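Local coordinates for response regulator receiver protein (Pseudoalteromonas atlantica T6c, PDB 3KTO) that is a receiver-domain protein of the response regulator family that probably takes part in signal transduction and perhaps transcription regulation, at residues Ile8-Asp13 and Asp49-Met54; Ile55-Leu60 and Met86-Asp91. All coordinates share one frame; numbering follows the deposited sequence.

Contact 1 (Ile8-Asp13 and Asp49-Met54); sequences IIYLVD and DDAIGM
Three backbone hydrogen bonds join strands 8-12 and 51-54 side by side in parallel. Ile8 is gripped through both its own N and its own O: its N gives to Asp50 O at 2.8 Å, while Ile8 O receives Ile52 N at 2.9 Å, in the carbonyl plane. Tyr10 N then reaches a lone pair of Gly53 O at 3.2 Å. Between Ile8 and Ile9 the register slips by one residue, a beta bulge in which Ile52 is the extra residue; the buried Gly53 N is left without a partner. On one face the Tyr10 ring meets Ala51 obliquely, CE2 lying 3.5 Å from Ala51 CB. The selenomethionine Met54 brings CG to the edge of that ring, then bends at chi3 (58°) so that its CE meets Val12 CG2 at 3.8 Å. On the Ile9 side the Ile9 and Ile52 side chains cross obliquely, CG1 to CG1 4.0 Å. Tyr10 is held at its far end by OH bonding with Ser48 N, and Phe42 meets its ring edge-to-face. Helix 113-127 covers Ile9 and Ile52 through Val120, Ile123 and Ile124, while strand 32-36 pairs with the other edge of strand 8-12.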
loop_
_atom_site.group_PDB
_atom_site.type_symbol
_atom_site.label_atom_id
_atom_site.label_comp_id
_atom_site.label_asym_id
_atom_site.label_seq_id
_atom_site.Cartn_x
_atom_site.Cartn_y
_atom_site.Cartn_z
ATOM N N ILE A 8 -19.478 -2.703 -21.153
ATOM C CA ILE A 8 -19.122 -2.335 -19.793
ATOM C C ILE A 8 -18.192 -3.335 -19.126
ATOM O O ILE A 8 -18.356 -4.540 -19.280
ATOM C CB ILE A 8 -20.384 -2.235 -18.919
ATOM C CG1 ILE A 8 -21.452 -1.415 -19.648
ATOM C CG2 ILE A 8 -20.038 -1.614 -17.573
ATOM C CD1 ILE A 8 -22.788 -1.383 -18.947
ATOM N N ILE A 9 -17.212 -2.822 -18.389
ATOM C CA ILE A 9 -16.291 -3.664 -17.636
ATOM C C ILE A 9 -16.368 -3.197 -16.193
ATOM O O ILE A 9 -16.116 -2.031 -15.893
ATOM C CB ILE A 9 -14.835 -3.555 -18.122
ATOM C CG1 ILE A 9 -14.681 -4.278 -19.462
ATOM C CG2 ILE A 9 -13.886 -4.177 -17.085
ATOM C CD1 ILE A 9 -13.244 -4.431 -19.913
ATOM N N TYR A 10 -16.739 -4.110 -15.307
ATOM C CA TYR A 10 -16.860 -3.795 -13.895
ATOM C C TYR A 10 -15.521 -3.917 -13.186
ATOM O O TYR A 10 -14.835 -4.939 -13.309
ATOM C CB TYR A 10 -17.858 -4.742 -13.219
ATOM C CG TYR A 10 -19.271 -4.658 -13.754
ATOM C CD1 TYR A 10 -19.962 -3.448 -13.765
ATOM C CD2 TYR A 10 -19.922 -5.794 -14.235
ATOM C CE1 TYR A 10 -21.271 -3.368 -14.241
ATOM C CE2 TYR A 10 -21.230 -5.728 -14.714
ATOM C CZ TYR A 10 -21.898 -4.509 -14.713
ATOM O OH TYR A 10 -23.190 -4.436 -15.184
ATOM N N LEU A 11 -15.158 -2.875 -12.444
ATOM C CA LEU A 11 -13.924 -2.872 -11.670
ATOM C C LEU A 11 -14.290 -2.893 -10.184
ATOM O O LEU A 11 -15.011 -2.025 -9.701
ATOM C CB LEU A 11 -13.084 -1.628 -11.980
ATOM C CG LEU A 11 -11.862 -1.377 -11.078
ATOM C CD1 LEU A 11 -10.926 -2.579 -11.093
ATOM C CD2 LEU A 11 -11.124 -0.136 -11.545
ATOM N N VAL A 12 -13.819 -3.909 -9.468
ATOM C CA VAL A 12 -14.077 -4.018 -8.036
ATOM C C VAL A 12 -12.708 -3.914 -7.356
ATOM O O VAL A 12 -11.863 -4.801 -7.486
ATOM C CB VAL A 12 -14.749 -5.362 -7.693
ATOM C CG1 VAL A 12 -15.247 -5.348 -6.265
ATOM C CG2 VAL A 12 -15.907 -5.624 -8.640
ATOM N N ASP A 13 -12.498 -2.812 -6.646
ATOM C CA ASP A 13 -11.231 -2.544 -5.985
ATOM C C ASP A 13 -11.530 -1.538 -4.878
ATOM O O ASP A 13 -12.137 -0.501 -5.139
ATOM C CB ASP A 13 -10.261 -1.938 -7.014
ATOM C CG ASP A 13 -8.853 -1.753 -6.471
ATOM O OD1 ASP A 13 -8.705 -1.448 -5.273
ATOM O OD2 ASP A 13 -7.892 -1.894 -7.258
ATOM N N ASP A 49 -26.419 -6.687 -19.344
ATOM C CA ASP A 49 -26.244 -7.531 -20.518
ATOM C C ASP A 49 -25.176 -6.936 -21.428
ATOM O O ASP A 49 -24.734 -7.577 -22.380
ATOM C CB ASP A 49 -27.566 -7.672 -21.283
ATOM C CG ASP A 49 -28.538 -8.621 -20.599
ATOM O OD1 ASP A 49 -28.251 -9.839 -20.559
ATOM O OD2 ASP A 49 -29.585 -8.151 -20.097
ATOM N N ASP A 50 -24.763 -5.709 -21.127
ATOM C CA ASP A 50 -23.737 -5.034 -21.912
ATOM C C ASP A 50 -22.356 -5.186 -21.272
ATOM O O ASP A 50 -21.363 -4.631 -21.757
ATOM C CB ASP A 50 -24.088 -3.555 -22.067
ATOM C CG ASP A 50 -25.344 -3.343 -22.891
ATOM O OD1 ASP A 50 -25.310 -3.623 -24.109
ATOM O OD2 ASP A 50 -26.367 -2.907 -22.320
ATOM N N ALA A 51 -22.301 -5.936 -20.177
ATOM C CA ALA A 51 -21.035 -6.174 -19.495
ATOM C C ALA A 51 -20.302 -7.262 -20.264
ATOM O O ALA A 51 -20.875 -8.313 -20.569
ATOM C CB ALA A 51 -21.283 -6.619 -18.061
ATOM N N ILE A 52 -19.037 -7.008 -20.577
ATOM C CA ILE A 52 -18.233 -7.967 -21.317
ATOM C C ILE A 52 -17.067 -8.503 -20.491
ATOM O O ILE A 52 -16.492 -9.528 -20.835
ATOM C CB ILE A 52 -17.672 -7.339 -22.613
ATOM C CG1 ILE A 52 -16.756 -6.164 -22.268
ATOM C CG2 ILE A 52 -18.823 -6.861 -23.495
ATOM C CD1 ILE A 52 -15.972 -5.623 -23.438
ATOM N N GLY A 53 -16.718 -7.815 -19.404
ATOM C CA GLY A 53 -15.615 -8.284 -18.578
ATOM C C GLY A 53 -15.560 -7.690 -17.181
ATOM O O GLY A 53 -16.398 -6.863 -16.812
HETATM N N MSE A 54 -14.573 -8.124 -16.400
HETATM C CA MSE A 54 -14.391 -7.633 -15.040
HETATM C C MSE A 54 -12.914 -7.549 -14.647
HETATM O O MSE A 54 -12.070 -8.257 -15.185
HETATM C CB MSE A 54 -15.117 -8.538 -14.030
HETATM C CG MSE A 54 -16.648 -8.439 -14.055
HETATM SE SE MSE A 54 -17.525 -9.351 -12.568
HETATM C CE MSE A 54 -16.690 -8.409 -11.160
#

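Contact 2 (Ile55-Leu60 and Met86-Asp91); sequences IIEAHL and MASSSD
Glu57, the last residue of its strand, has both carboxylate oxygens engaged. CG lies anti to the backbone N and the chain bends at chi2 (61°), which carries the carboxylate forward and across toward Met86. OE2 takes His59 N at 2.8 Å on its anti lone pair, and also accepts a hydrogen bond from a water 2.7 Å away; the same water accepts from Ser88 N at 2.7 Å, bridging Glu57 to the loop 88-91. OE1 is salt-bridged to Lys109. Just before this cluster the strands pair in parallel: Met86 N gives to Ile56 O at 2.9 Å, and Met86 O receives Ala58 N at 2.7 Å, nearly along the C=O axis, with the Glu57 CA-H close by as well. The His59 ring meets Ser89 O of that loop at its edge, NE2 giving it a weak, bent bond (127°) at 2.8 Å. Its ND1 is the acceptor for Asp65 N, so a neutral ring protonated at NE2 is probable; Ala58 CB sits over one face. Ile55 CG2 and the selenium of Met86 pack alongside each other at 3.7 Å, and Asp91 N-caps the next helix through Thr94 N. Loops at the C-terminal ends of the parallel strands, with an acid at the end of the third strand facing a lysine, mark the receiver-domain active-site corner, where Glu57 probably occupies the phosphoacceptor position of relatives.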
loop_
_atom_site.group_PDB
_atom_site.type_symbol
_atom_site.label_atom_id
_atom_site.label_comp_id
_atom_site.label_asym_id
_atom_site.label_seq_id
_atom_site.Cartn_x
_atom_site.Cartn_y
_atom_site.Cartn_z
ATOM N N ILE A 55 -12.627 -6.662 -13.705
ATOM C CA ILE A 55 -11.281 -6.478 -13.166
ATOM C C ILE A 55 -11.526 -6.486 -11.668
ATOM O O ILE A 55 -12.354 -5.715 -11.159
ATOM C CB ILE A 55 -10.665 -5.148 -13.585
ATOM C CG1 ILE A 55 -10.560 -5.095 -15.113
ATOM C CG2 ILE A 55 -9.291 -4.986 -12.928
ATOM C CD1 ILE A 55 -9.872 -3.842 -15.655
ATOM N N ILE A 56 -10.831 -7.371 -10.964
ATOM C CA ILE A 56 -11.040 -7.503 -9.531
ATOM C C ILE A 56 -9.733 -7.571 -8.752
ATOM O O ILE A 56 -8.810 -8.298 -9.129
ATOM C CB ILE A 56 -11.861 -8.783 -9.230
ATOM C CG1 ILE A 56 -13.153 -8.796 -10.063
ATOM C CG2 ILE A 56 -12.188 -8.873 -7.756
ATOM C CD1 ILE A 56 -13.992 -10.081 -9.865
ATOM N N GLU A 57 -9.673 -6.795 -7.672
ATOM C CA GLU A 57 -8.524 -6.764 -6.774
ATOM C C GLU A 57 -8.669 -8.053 -5.976
ATOM O O GLU A 57 -9.735 -8.335 -5.423
ATOM C CB GLU A 57 -8.606 -5.532 -5.858
ATOM C CG GLU A 57 -7.894 -5.645 -4.499
ATOM C CD GLU A 57 -6.396 -5.871 -4.598
ATOM O OE1 GLU A 57 -5.691 -5.037 -5.213
ATOM O OE2 GLU A 57 -5.920 -6.888 -4.049
ATOM N N ALA A 58 -7.605 -8.845 -5.939
ATOM C CA ALA A 58 -7.629 -10.124 -5.241
ATOM C C ALA A 58 -7.913 -10.046 -3.751
ATOM O O ALA A 58 -8.566 -10.936 -3.198
ATOM C CB ALA A 58 -6.291 -10.883 -5.465
ATOM N N HIS A 59 -7.424 -8.995 -3.103
ATOM C CA HIS A 59 -7.580 -8.867 -1.655
ATOM C C HIS A 59 -8.412 -7.659 -1.233
ATOM O O HIS A 59 -7.909 -6.747 -0.571
ATOM C CB HIS A 59 -6.196 -8.791 -1.015
ATOM C CG HIS A 59 -5.245 -9.828 -1.521
ATOM N ND1 HIS A 59 -5.546 -11.173 -1.532
ATOM C CD2 HIS A 59 -3.999 -9.717 -2.039
ATOM C CE1 HIS A 59 -4.525 -11.846 -2.033
ATOM N NE2 HIS A 59 -3.572 -10.985 -2.349
ATOM N N LEU A 60 -9.680 -7.666 -1.626
ATOM C CA LEU A 60 -10.589 -6.574 -1.303
ATOM C C LEU A 60 -10.615 -6.285 0.193
ATOM O O LEU A 60 -10.740 -7.194 1.013
ATOM C CB LEU A 60 -11.994 -6.904 -1.812
ATOM C CG LEU A 60 -12.107 -6.931 -3.338
ATOM C CD1 LEU A 60 -13.407 -7.607 -3.752
ATOM C CD2 LEU A 60 -12.030 -5.513 -3.888
HETATM N N MSE A 86 -6.155 -8.583 -10.167
HETATM C CA MSE A 86 -4.981 -7.776 -9.861
HETATM C C MSE A 86 -4.714 -7.783 -8.361
HETATM O O MSE A 86 -5.636 -7.907 -7.556
HETATM C CB MSE A 86 -5.196 -6.335 -10.327
HETATM C CG MSE A 86 -5.533 -6.205 -11.815
HETATM SE SE MSE A 86 -5.715 -4.356 -12.380
HETATM C CE MSE A 86 -3.835 -3.976 -12.626
ATOM N N ALA A 87 -3.449 -7.652 -7.989
ATOM C CA ALA A 87 -3.083 -7.644 -6.577
ATOM C C ALA A 87 -1.758 -6.919 -6.403
ATOM O O ALA A 87 -0.857 -7.046 -7.228
ATOM C CB ALA A 87 -2.975 -9.086 -6.049
ATOM N N SER A 88 -1.661 -6.129 -5.345
ATOM C CA SER A 88 -0.434 -5.398 -5.058
ATOM C C SER A 88 0.375 -6.235 -4.080
ATOM O O SER A 88 1.500 -5.890 -3.717
ATOM C CB SER A 88 -0.760 -4.029 -4.458
ATOM O OG SER A 88 -1.688 -4.151 -3.397
ATOM N N SER A 89 -0.227 -7.348 -3.671
ATOM C CA SER A 89 0.367 -8.294 -2.742
ATOM C C SER A 89 -0.059 -9.686 -3.180
ATOM O O SER A 89 -1.247 -9.937 -3.402
ATOM C CB SER A 89 -0.144 -8.030 -1.327
ATOM O OG SER A 89 0.289 -9.042 -0.438
ATOM N N SER A 90 0.892 -10.602 -3.313
ATOM C CA SER A 90 0.500 -11.933 -3.736
ATOM C C SER A 90 1.532 -13.032 -3.573
ATOM O O SER A 90 2.713 -12.835 -3.851
ATOM C CB SER A 90 0.064 -11.888 -5.200
ATOM O OG SER A 90 -0.160 -13.197 -5.698
ATOM N N ASP A 91 1.074 -14.189 -3.111
ATOM C CA ASP A 91 1.945 -15.340 -2.981
ATOM C C ASP A 91 1.517 -16.301 -4.078
ATOM O O ASP A 91 0.531 -16.059 -4.775
ATOM C CB ASP A 91 1.844 -16.003 -1.595
ATOM C CG ASP A 91 0.421 -16.331 -1.181
ATOM O OD1 ASP A 91 -0.420 -16.668 -2.045
ATOM O OD2 ASP A 91 0.158 -16.275 0.038
HETATM O O HOH W 1 -3.380 -6.461 -3.274
#

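In the fold
From the N terminus, strand 8-12 begins the sheet; the chain then runs through helix 16-26, strand 32-36 and helix 39-42 before contact 1 closes this loop of 35 residues by laying strand 51-57 beside the first strand. Contact 2 opens further along that same strand and closes a second loop of 25 residues, the beta-alpha-beta crossover through helix 66-76 to strand 83-87. The two are in series, neither nested nor crossed, with centres about 17 Å apart. Strand 51-57 is their shared element, at the centre of the order 32-36, 8-12, 51-57, 83-87, 105-108. Where they meet, Val12 N probably bonds to Ile55 O, carrying the pairing onward.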